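Local coordinates for protein tetracycline Repressor, class A (Pseudomonas sp., PDB 5MRU) that represses the tetracycline resistance gene by binding its operators through a helix-turn-helix region, and binds them less tightly once tetracycline is bound, at residues D73-F78 with A123-G128; R84-A89 with Y139-A144; D95-H100 with E147-D152. One frame throughout, in Å; residues are numbered along the deposited sequence.

Contact 1: residues D73-F78 with A123-G128; sequences DDWRSF and AGFSAG
The rings of W75 and F125 make a T-shaped pair, a compact example of how an aromatic contact can tie the start of one helix to the turn between two others. The edge of F125 is directed at a face of the indole, with the planes 82° apart and the F125 centroid 5.1 Å from that of the six-membered ring of W75. The touching atoms are CE2 and CZ of F125, and CE2 comes within 3.7 Å of W75 CE3 near the rim of the indole rather than over its middle. The opposite face of the indole carries CG of R76. W75 turns its ring this way by placing CG between the backbone N and the carbonyl carbon (chi1 76°).

Aliphatic packing adds a second, smaller element: the methyl CB of A123 lies 4.1 Å from CB of W75, closer to the backbone than the ring pair.

No hydrogen bond joins the two segments; the polar groups instead fix each backbone separately. D74 is the N-cap of helix 75-91, and its OD1 accepts from S77 N at 2.9 Å, in a fairly straight bond (162°) that arrives from above the carboxylate plane. On the other side, G124 ends helix 107-123 in a Schellman motif with positive phi, after which S126 takes the N-cap position of helix 127-153. F125 thus projects from the short link between two capped helix ends.

Helix 183-199 also packs here: A199 touches W75, and L198 touches F125. The contact therefore lies where the beginning of helix 75-91, the junction of helices 107-123 and 127-153, and the end of helix 183-199 come together.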
loop_
_atom_site.group_PDB
_atom_site.type_symbol
_atom_site.label_atom_id
_atom_site.label_comp_id
_atom_site.label_asym_id
_atom_site.label_seq_id
_atom_site.Cartn_x
_atom_site.Cartn_y
_atom_site.Cartn_z
ATOM N N ASP A 73 -24.474 -2.236 -14.487
ATOM C CA ASP A 73 -23.698 -1.334 -13.633
ATOM C C ASP A 73 -24.196 0.122 -13.675
ATOM O O ASP A 73 -24.672 0.595 -14.703
ATOM C CB ASP A 73 -22.210 -1.365 -14.029
ATOM C CG ASP A 73 -21.321 -2.011 -12.969
ATOM O OD1 ASP A 73 -21.522 -1.718 -11.769
ATOM O OD2 ASP A 73 -20.395 -2.779 -13.336
ATOM N N ASP A 74 -24.121 0.805 -12.535
ATOM C CA ASP A 74 -24.062 2.266 -12.496
ATOM C C ASP A 74 -22.656 2.592 -11.957
ATOM O O ASP A 74 -21.895 1.676 -11.559
ATOM C CB ASP A 74 -25.189 2.867 -11.629
ATOM C CG ASP A 74 -24.747 3.196 -10.193
ATOM O OD1 ASP A 74 -24.362 2.257 -9.444
ATOM O OD2 ASP A 74 -24.784 4.393 -9.813
ATOM N N TRP A 75 -22.291 3.876 -11.928
ATOM C CA TRP A 75 -20.903 4.236 -11.568
ATOM C C TRP A 75 -20.508 3.800 -10.140
ATOM O O TRP A 75 -19.506 3.127 -9.977
ATOM C CB TRP A 75 -20.577 5.720 -11.883
ATOM C CG TRP A 75 -21.118 6.763 -10.959
ATOM C CD1 TRP A 75 -22.254 7.474 -11.120
ATOM C CD2 TRP A 75 -20.509 7.247 -9.760
ATOM N NE1 TRP A 75 -22.411 8.366 -10.087
ATOM C CE2 TRP A 75 -21.352 8.237 -9.235
ATOM C CE3 TRP A 75 -19.345 6.922 -9.068
ATOM C CZ2 TRP A 75 -21.059 8.912 -8.059
ATOM C CZ3 TRP A 75 -19.065 7.581 -7.901
ATOM C CH2 TRP A 75 -19.911 8.561 -7.407
ATOM N N ARG A 76 -21.315 4.136 -9.135
ATOM C CA ARG A 76 -21.072 3.695 -7.758
ATOM C C ARG A 76 -20.858 2.198 -7.708
ATOM O O ARG A 76 -19.853 1.744 -7.193
ATOM C CB ARG A 76 -22.244 4.033 -6.833
ATOM C CG ARG A 76 -22.153 5.389 -6.154
ATOM C CD ARG A 76 -23.445 5.702 -5.412
ATOM N NE ARG A 76 -23.625 7.138 -5.214
ATOM C CZ ARG A 76 -23.002 7.868 -4.288
ATOM N NH1 ARG A 76 -22.140 7.291 -3.452
ATOM N NH2 ARG A 76 -23.240 9.185 -4.200
ATOM N N SER A 77 -21.824 1.446 -8.237
ATOM C CA SER A 77 -21.805 -0.011 -8.155
ATOM C C SER A 77 -20.594 -0.606 -8.866
ATOM O O SER A 77 -20.085 -1.623 -8.424
ATOM C CB SER A 77 -23.074 -0.600 -8.740
ATOM O OG SER A 77 -23.037 -0.520 -10.147
ATOM N N PHE A 78 -20.136 0.031 -9.947
ATOM C CA PHE A 78 -18.923 -0.405 -10.655
ATOM C C PHE A 78 -17.626 -0.175 -9.866
ATOM O O PHE A 78 -16.820 -1.092 -9.705
ATOM C CB PHE A 78 -18.788 0.292 -12.011
ATOM C CG PHE A 78 -17.416 0.172 -12.593
ATOM C CD1 PHE A 78 -16.946 -1.055 -13.028
ATOM C CD2 PHE A 78 -16.564 1.263 -12.649
ATOM C CE1 PHE A 78 -15.650 -1.194 -13.516
ATOM C CE2 PHE A 78 -15.269 1.130 -13.144
ATOM C CZ PHE A 78 -14.810 -0.104 -13.577
ATOM N N ALA A 123 -20.633 8.544 -17.578
ATOM C CA ALA A 123 -21.494 8.764 -16.414
ATOM C C ALA A 123 -21.409 10.150 -15.743
ATOM O O ALA A 123 -22.239 10.458 -14.878
ATOM C CB ALA A 123 -21.260 7.673 -15.389
ATOM N N GLY A 124 -20.427 10.972 -16.117
ATOM C CA GLY A 124 -20.407 12.395 -15.696
ATOM C C GLY A 124 -19.154 12.931 -15.012
ATOM O O GLY A 124 -19.149 14.061 -14.508
ATOM N N PHE A 125 -18.095 12.129 -14.983
ATOM C CA PHE A 125 -16.804 12.584 -14.473
ATOM C C PHE A 125 -15.938 13.193 -15.573
ATOM O O PHE A 125 -15.971 12.726 -16.706
ATOM C CB PHE A 125 -16.063 11.404 -13.861
ATOM C CG PHE A 125 -16.513 11.078 -12.483
ATOM C CD1 PHE A 125 -16.005 11.783 -11.403
ATOM C CD2 PHE A 125 -17.448 10.077 -12.260
ATOM C CE1 PHE A 125 -16.414 11.498 -10.121
ATOM C CE2 PHE A 125 -17.862 9.776 -10.974
ATOM C CZ PHE A 125 -17.343 10.491 -9.902
ATOM N N SER A 126 -15.140 14.207 -15.241
ATOM C CA SER A 126 -14.154 14.733 -16.197
ATOM C C SER A 126 -12.983 13.751 -16.375
ATOM O O SER A 126 -12.871 12.761 -15.654
ATOM C CB SER A 126 -13.631 16.091 -15.746
ATOM O OG SER A 126 -12.777 15.930 -14.632
ATOM N N ALA A 127 -12.108 14.036 -17.335
ATOM C CA ALA A 127 -11.008 13.126 -17.663
ATOM C C ALA A 127 -10.082 12.888 -16.467
ATOM O O ALA A 127 -9.813 11.748 -16.096
ATOM C CB ALA A 127 -10.212 13.665 -18.841
ATOM N N GLY A 128 -9.612 13.979 -15.872
ATOM C CA GLY A 128 -8.696 13.930 -14.742
ATOM C C GLY A 128 -9.350 13.373 -13.497
ATOM O O GLY A 128 -8.684 12.737 -12.677
#

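Contact 2: residues R84-A89 with Y139-A144; sequences RSFRQA and YFTVGA. With TDC (5a,6-anhydrotetracycline), chain B.
Helix segments 84-89 and 139-144 run in roughly the same direction, crossing at -34° with axes 9.8 Å apart at closest approach, and R87 and T141 are the residues whose CA atoms come nearest. The pair belongs to the all-helical C-terminal domain of the TetR family, here holding 5a,6-anhydrotetracycline, and illustrates how one packed helix pair can also furnish a ligand wall.

T141 carries most of the contact from its helix. Its CG2, anti to the backbone N, reaches between two side chains of the other helix, lying 3.6 Å from F86 CD2 and 3.7 Å from R87 CB. The hydroxyl is turned back into its own helix, where OG1 bonds to O of I137, so the threonine offers its partners a methyl while its polar atom is satisfied. V142 extends the apolar surface with CG2, 3.9 Å from F86 CE2. Both methyls meet the F86 ring obliquely.

R87 packs here with the root of its chain alone. From CB the chain runs out extended, and NH2 forms a salt bridge with E148, one of the later residues of helix 127-153. T141 and R87 also touch F187 of helix 183-199, which covers that flank.

F86 is the residue that reaches from helix packing into the pocket. With CG anti to the backbone N (chi1 -179°), the ring is carried past T141 toward the drug, and L60 of helix 48-63 touches it as well. The oxygen O1C of the anhydrotetracycline sits over the centre of one F86 face, 3.3 Å above the ring plane.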
loop_
_atom_site.group_PDB
_atom_site.type_symbol
_atom_site.label_atom_id
_atom_site.label_comp_id
_atom_site.label_asym_id
_atom_site.label_seq_id
_atom_site.Cartn_x
_atom_site.Cartn_y
_atom_site.Cartn_z
ATOM N N ARG A 84 -13.763 -3.949 -4.664
ATOM C CA ARG A 84 -13.974 -5.205 -3.960
ATOM C C ARG A 84 -13.325 -6.334 -4.687
ATOM O O ARG A 84 -12.705 -7.212 -4.067
ATOM C CB ARG A 84 -15.466 -5.481 -3.814
ATOM C CG ARG A 84 -16.019 -4.755 -2.629
ATOM C CD ARG A 84 -17.497 -4.781 -2.688
ATOM N NE ARG A 84 -18.085 -4.361 -1.430
ATOM C CZ ARG A 84 -19.333 -3.910 -1.323
ATOM N NH1 ARG A 84 -20.118 -3.825 -2.399
ATOM N NH2 ARG A 84 -19.803 -3.535 -0.136
ATOM N N SER A 85 -13.476 -6.322 -6.005
ATOM C CA SER A 85 -13.000 -7.421 -6.834
ATOM C C SER A 85 -11.483 -7.418 -7.007
ATOM O O SER A 85 -10.850 -8.463 -7.009
ATOM C CB SER A 85 -13.652 -7.309 -8.172
ATOM O OG SER A 85 -13.360 -8.442 -8.908
ATOM N N PHE A 86 -10.912 -6.226 -7.190
ATOM C CA PHE A 86 -9.471 -6.037 -7.217
ATOM C C PHE A 86 -8.892 -6.620 -5.930
ATOM O O PHE A 86 -8.116 -7.567 -5.967
ATOM C CB PHE A 86 -9.158 -4.544 -7.353
ATOM C CG PHE A 86 -7.671 -4.203 -7.415
ATOM C CD1 PHE A 86 -6.798 -4.933 -8.181
ATOM C CD2 PHE A 86 -7.183 -3.095 -6.747
ATOM C CE1 PHE A 86 -5.464 -4.607 -8.268
ATOM C CE2 PHE A 86 -5.838 -2.756 -6.816
ATOM C CZ PHE A 86 -4.971 -3.522 -7.585
ATOM N N ARG A 87 -9.365 -6.100 -4.803
ATOM C CA ARG A 87 -8.909 -6.488 -3.470
ATOM C C ARG A 87 -8.863 -7.963 -3.263
ATOM O O ARG A 87 -7.917 -8.467 -2.725
ATOM C CB ARG A 87 -9.840 -5.915 -2.408
ATOM C CG ARG A 87 -9.552 -6.444 -1.032
ATOM C CD ARG A 87 -10.062 -5.502 0.038
ATOM N NE ARG A 87 -9.820 -5.975 1.424
ATOM C CZ ARG A 87 -10.655 -6.734 2.141
ATOM N NH1 ARG A 87 -11.778 -7.154 1.612
ATOM N NH2 ARG A 87 -10.360 -7.080 3.389
ATOM N N GLN A 88 -9.911 -8.654 -3.653
ATOM C CA GLN A 88 -9.939 -10.130 -3.518
ATOM C C GLN A 88 -8.898 -10.827 -4.406
ATOM O O GLN A 88 -8.342 -11.873 -4.023
ATOM C CB GLN A 88 -11.346 -10.684 -3.793
ATOM C CG GLN A 88 -12.373 -10.283 -2.729
ATOM C CD GLN A 88 -11.968 -10.716 -1.316
ATOM O OE1 GLN A 88 -12.268 -10.026 -0.330
ATOM N NE2 GLN A 88 -11.256 -11.848 -1.214
ATOM N N ALA A 89 -8.603 -10.242 -5.571
ATOM C CA ALA A 89 -7.537 -10.772 -6.426
ATOM C C ALA A 89 -6.192 -10.674 -5.706
ATOM O O ALA A 89 -5.375 -11.576 -5.758
ATOM C CB ALA A 89 -7.513 -10.004 -7.732
ATOM N N TYR A 139 -4.745 2.927 -5.090
ATOM C CA TYR A 139 -3.779 3.203 -4.031
ATOM C C TYR A 139 -4.278 2.814 -2.660
ATOM O O TYR A 139 -3.516 2.247 -1.864
ATOM C CB TYR A 139 -3.371 4.650 -4.079
ATOM C CG TYR A 139 -2.522 4.931 -5.278
ATOM C CD1 TYR A 139 -1.965 3.888 -6.036
ATOM C CD2 TYR A 139 -2.231 6.221 -5.637
ATOM C CE1 TYR A 139 -1.153 4.139 -7.119
ATOM C CE2 TYR A 139 -1.418 6.491 -6.722
ATOM C CZ TYR A 139 -0.892 5.450 -7.466
ATOM O OH TYR A 139 -0.073 5.735 -8.547
ATOM N N PHE A 140 -5.558 3.070 -2.411
ATOM C CA PHE A 140 -6.200 2.708 -1.162
ATOM C C PHE A 140 -6.212 1.204 -0.957
ATOM O O PHE A 140 -5.962 0.721 0.140
ATOM C CB PHE A 140 -7.649 3.190 -1.148
ATOM C CG PHE A 140 -8.420 2.724 0.045
ATOM C CD1 PHE A 140 -8.041 3.109 1.312
ATOM C CD2 PHE A 140 -9.508 1.881 -0.097
ATOM C CE1 PHE A 140 -8.755 2.688 2.425
ATOM C CE2 PHE A 140 -10.240 1.446 1.014
ATOM C CZ PHE A 140 -9.859 1.848 2.278
ATOM N N THR A 141 -6.548 0.480 -2.015
ATOM C CA THR A 141 -6.749 -0.966 -1.941
ATOM C C THR A 141 -5.413 -1.678 -1.668
ATOM O O THR A 141 -5.259 -2.431 -0.692
ATOM C CB THR A 141 -7.356 -1.458 -3.251
ATOM O OG1 THR A 141 -8.484 -0.645 -3.569
ATOM C CG2 THR A 141 -7.817 -2.901 -3.168
ATOM N N VAL A 142 -4.424 -1.370 -2.495
ATOM C CA VAL A 142 -3.085 -1.941 -2.357
ATOM C C VAL A 142 -2.612 -1.648 -0.918
ATOM O O VAL A 142 -2.131 -2.538 -0.196
ATOM C CB VAL A 142 -2.148 -1.328 -3.428
ATOM C CG1 VAL A 142 -0.733 -1.761 -3.237
ATOM C CG2 VAL A 142 -2.590 -1.741 -4.813
ATOM N N GLY A 143 -2.807 -0.403 -0.484
ATOM C CA GLY A 143 -2.451 -0.014 0.872
ATOM C C GLY A 143 -3.161 -0.924 1.858
ATOM O O GLY A 143 -2.501 -1.585 2.676
ATOM N N ALA A 144 -4.501 -1.002 1.750
ATOM C CA ALA A 144 -5.280 -1.764 2.736
ATOM C C ALA A 144 -4.821 -3.235 2.771
ATOM O O ALA A 144 -4.569 -3.788 3.843
ATOM C CB ALA A 144 -6.748 -1.689 2.450
HETATM O O12 TDC B . -3.615 -1.379 -10.719
HETATM C C12 TDC B . -4.505 -0.789 -11.393
HETATM C C1B TDC B . -4.161 0.397 -12.210
HETATM C C11 TDC B . -2.837 0.806 -12.275
HETATM O O11 TDC B . -1.849 0.133 -11.573
HETATM C C1A TDC B . -2.473 1.904 -13.034
HETATM C C10 TDC B . -1.147 2.307 -13.088
HETATM O O10 TDC B . -0.133 1.661 -12.397
HETATM C C9 TDC B . -0.777 3.468 -13.907
HETATM C C8 TDC B . -1.767 4.126 -14.607
HETATM C C7 TDC B . -3.078 3.688 -14.524
HETATM C C61 TDC B . -3.453 2.593 -13.750
HETATM C C6 TDC B . -4.801 2.166 -13.681
HETATM C C62 TDC B . -5.917 2.849 -14.416
HETATM C C51 TDC B . -5.156 1.061 -12.915
HETATM C C5 TDC B . -6.608 0.623 -12.834
HETATM C C1C TDC B . -5.919 -1.293 -11.458
HETATM C C1 TDC B . -6.146 -2.078 -12.755
HETATM O O1 TDC B . -5.198 -2.297 -13.506
HETATM O O1C TDC B . -6.269 -2.041 -10.320
HETATM C C41 TDC B . -6.894 -0.159 -11.545
HETATM C C4 TDC B . -8.388 -0.617 -11.518
HETATM N N4 TDC B . -9.156 -0.573 -10.216
HETATM C C43 TDC B . -8.377 -0.938 -9.000
HETATM C C42 TDC B . -9.628 0.847 -10.059
HETATM C C3 TDC B . -8.592 -1.929 -12.290
HETATM O O3 TDC B . -9.750 -2.310 -12.387
HETATM C C2 TDC B . -7.491 -2.579 -12.961
HETATM C C21 TDC B . -7.723 -3.760 -13.809
HETATM O O21 TDC B . -8.878 -4.153 -14.032
HETATM N N21 TDC B . -6.711 -4.369 -14.464
#

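Contact 3: residues D95-H100 with E147-D152; sequences DGARIH and EEQAGD. With MG (magnesium ion), chain C; TDC (5a,6-anhydrotetracycline), chain B.
Q149 reaches from helix 127-153 to the first turn of helix 96-100, where its OE1 accepts from A97 N at 3.2 Å. The bond is nearly straight (164°), and the donor lies in the carbonyl plane on a lone pair of OE1. CB of A97 is 3.7 Å from the same oxygen. G96 N is almost as near, but its angle is too poor for a hydrogen bond. An amide oxygen placed at the N-terminal end of a helix may also gain from the helix dipole.

The other half of the amide fixes its rotation: NE2 of Q149 bonds to O of L90 in helix 75-91. One side chain, extended beyond CG, thus bridges the end of that helix and the beginning of the next. D95 occupies the N-cap position without making a capping bond, and its OD2 instead bonds to V22 N in helix 7-24.

One short helix separates this bridge from the ligand site. At its far end the chi1 of H100 (178°), with CG anti to the backbone N, directs the imidazole at the metal, and NE2 binds magnesium at 2.3 Å. The anhydrotetracycline chelates the ion through O11 at 1.9 Å and O12 at 2.4 Å. Two waters also coordinate it, and one donates to O1 of the drug.

Farther out, E147 OE1 bonds to G102 N of the second subunit, while I99 packs on L52 and A56 of helix 48-63 and R98 forms a salt bridge with D23. Helix 96-100 therefore links the metal to helices of the N-terminal region, consistent with relaying induction to the DNA-binding part, and its histidine-bound magnesium chelate is the hallmark of the tetracycline site of TetR.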
loop_
_atom_site.group_PDB
_atom_site.type_symbol
_atom_site.label_atom_id
_atom_site.label_comp_id
_atom_site.label_asym_id
_atom_site.label_seq_id
_atom_site.Cartn_x
_atom_site.Cartn_y
_atom_site.Cartn_z
ATOM N N ASP A 95 1.344 -12.208 -0.511
ATOM C CA ASP A 95 2.121 -11.094 -1.021
ATOM C C ASP A 95 1.506 -10.514 -2.232
ATOM O O ASP A 95 2.164 -9.809 -2.995
ATOM C CB ASP A 95 3.534 -11.485 -1.333
ATOM C CG ASP A 95 4.350 -11.696 -0.109
ATOM O OD1 ASP A 95 4.032 -11.039 0.896
ATOM O OD2 ASP A 95 5.341 -12.492 -0.163
ATOM N N GLY A 96 0.205 -10.731 -2.371
ATOM C CA GLY A 96 -0.471 -10.286 -3.561
ATOM C C GLY A 96 -0.275 -8.813 -3.763
ATOM O O GLY A 96 -0.057 -8.375 -4.894
ATOM N N ALA A 97 -0.377 -8.028 -2.695
ATOM C CA ALA A 97 -0.433 -6.571 -2.882
ATOM C C ALA A 97 0.941 -6.026 -3.197
ATOM O O ALA A 97 1.082 -5.082 -3.951
ATOM C CB ALA A 97 -0.987 -5.888 -1.643
ATOM N N ARG A 98 1.939 -6.639 -2.594
ATOM C CA ARG A 98 3.282 -6.204 -2.667
ATOM C C ARG A 98 3.727 -6.428 -4.071
ATOM O O ARG A 98 4.390 -5.602 -4.669
ATOM C CB ARG A 98 4.127 -7.053 -1.740
ATOM C CG ARG A 98 5.432 -6.405 -1.426
ATOM C CD ARG A 98 6.272 -7.294 -0.541
ATOM N NE ARG A 98 7.651 -7.327 -1.017
ATOM C CZ ARG A 98 8.483 -8.305 -0.726
ATOM N NH1 ARG A 98 9.720 -8.291 -1.189
ATOM N NH2 ARG A 98 8.077 -9.301 0.039
ATOM N N ILE A 99 3.338 -7.571 -4.613
ATOM C CA ILE A 99 3.719 -7.923 -5.962
ATOM C C ILE A 99 3.207 -6.942 -6.981
ATOM O O ILE A 99 3.919 -6.578 -7.902
ATOM C CB ILE A 99 3.289 -9.360 -6.250
ATOM C CG1 ILE A 99 4.273 -10.273 -5.542
ATOM C CG2 ILE A 99 3.286 -9.662 -7.734
ATOM C CD1 ILE A 99 3.996 -11.737 -5.746
ATOM N N HIS A 100 1.993 -6.467 -6.759
ATOM C CA HIS A 100 1.279 -5.593 -7.702
ATOM C C HIS A 100 1.852 -4.213 -7.768
ATOM O O HIS A 100 1.720 -3.517 -8.769
ATOM C CB HIS A 100 -0.163 -5.447 -7.275
ATOM C CG HIS A 100 -0.930 -4.551 -8.154
ATOM N ND1 HIS A 100 -1.583 -5.005 -9.272
ATOM C CD2 HIS A 100 -1.096 -3.211 -8.138
ATOM C CE1 HIS A 100 -2.149 -3.990 -9.898
ATOM N NE2 HIS A 100 -1.842 -2.882 -9.246
ATOM N N GLU A 147 -1.369 -3.896 4.323
ATOM C CA GLU A 147 -1.352 -3.840 5.779
ATOM C C GLU A 147 -1.998 -5.081 6.321
ATOM O O GLU A 147 -1.483 -5.696 7.252
ATOM C CB GLU A 147 -2.009 -2.585 6.305
ATOM C CG GLU A 147 -1.277 -1.299 5.916
ATOM C CD GLU A 147 -0.545 -0.692 7.088
ATOM O OE1 GLU A 147 -0.223 -1.463 8.015
ATOM O OE2 GLU A 147 -0.307 0.538 7.091
ATOM N N GLU A 148 -3.073 -5.523 5.699
ATOM C CA GLU A 148 -3.653 -6.787 6.129
ATOM C C GLU A 148 -2.682 -7.977 5.994
ATOM O O GLU A 148 -2.606 -8.812 6.874
ATOM C CB GLU A 148 -4.958 -7.071 5.360
ATOM C CG GLU A 148 -5.511 -8.463 5.679
ATOM C CD GLU A 148 -6.897 -8.748 5.144
ATOM O OE1 GLU A 148 -7.454 -7.939 4.351
ATOM O OE2 GLU A 148 -7.402 -9.825 5.569
ATOM N N GLN A 149 -1.960 -8.049 4.871
ATOM C CA GLN A 149 -1.139 -9.215 4.527
ATOM C C GLN A 149 0.116 -9.302 5.344
ATOM O O GLN A 149 0.493 -10.369 5.777
ATOM C CB GLN A 149 -0.840 -9.209 3.056
ATOM C CG GLN A 149 -1.950 -9.877 2.277
ATOM C CD GLN A 149 -1.771 -9.902 0.777
ATOM O OE1 GLN A 149 -1.070 -9.086 0.198
ATOM N NE2 GLN A 149 -2.456 -10.817 0.137
ATOM N N ALA A 150 0.739 -8.164 5.581
ATOM C CA ALA A 150 1.900 -8.060 6.416
ATOM C C ALA A 150 1.611 -8.307 7.895
ATOM O O ALA A 150 2.346 -9.006 8.564
ATOM C CB ALA A 150 2.439 -6.658 6.247
ATOM N N GLY A 151 0.558 -7.687 8.424
ATOM C CA GLY A 151 0.162 -7.869 9.820
ATOM C C GLY A 151 0.040 -9.349 10.126
ATOM O O GLY A 151 0.540 -9.838 11.149
ATOM N N ASP A 152 -0.626 -10.054 9.206
ATOM C CA ASP A 152 -0.716 -11.526 9.241
ATOM C C ASP A 152 0.666 -12.159 9.060
ATOM O O ASP A 152 1.133 -12.840 9.961
ATOM C CB ASP A 152 -1.717 -12.042 8.182
ATOM C CG ASP A 152 -3.185 -11.695 8.528
ATOM O OD1 ASP A 152 -3.442 -10.992 9.548
ATOM O OD2 ASP A 152 -4.086 -12.126 7.767
HETATM MG MG MG C . -1.225 -1.632 -11.045
HETATM O O12 TDC B . -3.615 -1.379 -10.719
HETATM C C12 TDC B . -4.505 -0.789 -11.393
HETATM C C1B TDC B . -4.161 0.397 -12.210
HETATM C C11 TDC B . -2.837 0.806 -12.275
HETATM O O11 TDC B . -1.849 0.133 -11.573
HETATM C C1A TDC B . -2.473 1.904 -13.034
HETATM C C10 TDC B . -1.147 2.307 -13.088
HETATM O O10 TDC B . -0.133 1.661 -12.397
HETATM C C9 TDC B . -0.777 3.468 -13.907
HETATM C C8 TDC B . -1.767 4.126 -14.607
HETATM C C7 TDC B . -3.078 3.688 -14.524
HETATM C C61 TDC B . -3.453 2.593 -13.750
HETATM C C6 TDC B . -4.801 2.166 -13.681
HETATM C C62 TDC B . -5.917 2.849 -14.416
HETATM C C51 TDC B . -5.156 1.061 -12.915
HETATM C C5 TDC B . -6.608 0.623 -12.834
HETATM C C1C TDC B . -5.919 -1.293 -11.458
HETATM C C1 TDC B . -6.146 -2.078 -12.755
HETATM O O1 TDC B . -5.198 -2.297 -13.506
HETATM O O1C TDC B . -6.269 -2.041 -10.320
HETATM C C41 TDC B . -6.894 -0.159 -11.545
HETATM C C4 TDC B . -8.388 -0.617 -11.518
HETATM N N4 TDC B . -9.156 -0.573 -10.216
HETATM C C43 TDC B . -8.377 -0.938 -9.000
HETATM C C42 TDC B . -9.628 0.847 -10.059
HETATM C C3 TDC B . -8.592 -1.929 -12.290
HETATM O O3 TDC B . -9.750 -2.310 -12.387
HETATM C C2 TDC B . -7.491 -2.579 -12.961
HETATM C C21 TDC B . -7.723 -3.760 -13.809
HETATM O O21 TDC B . -8.878 -4.153 -14.032
HETATM N N21 TDC B . -6.711 -4.369 -14.464
HETATM O O HOH W 1 -2.364 -2.885 -12.813
HETATM O O HOH W 2 0.219 -0.532 -10.099
#

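How the contacts relate
Segment 123-128 of contact 1 leads into helix 127-153; contacts 2 and 3 use its middle and later turns. The partners come from helix 75-91, used twice, and then from helix 96-100, so the two sets of segments follow the same order along the chain. Contacts 1 and 2 have centres about 18 Å apart and do not touch; contacts 1 and 3 have centres about 28 Å apart, on opposite sides of the chain's centre. Contacts 2 and 3, with centres about 10 Å apart, touch directly, and both reach the inducer and the second subunit. Helix 127-153 thereby connects the domain's periphery with its ligand pocket and dimer interface.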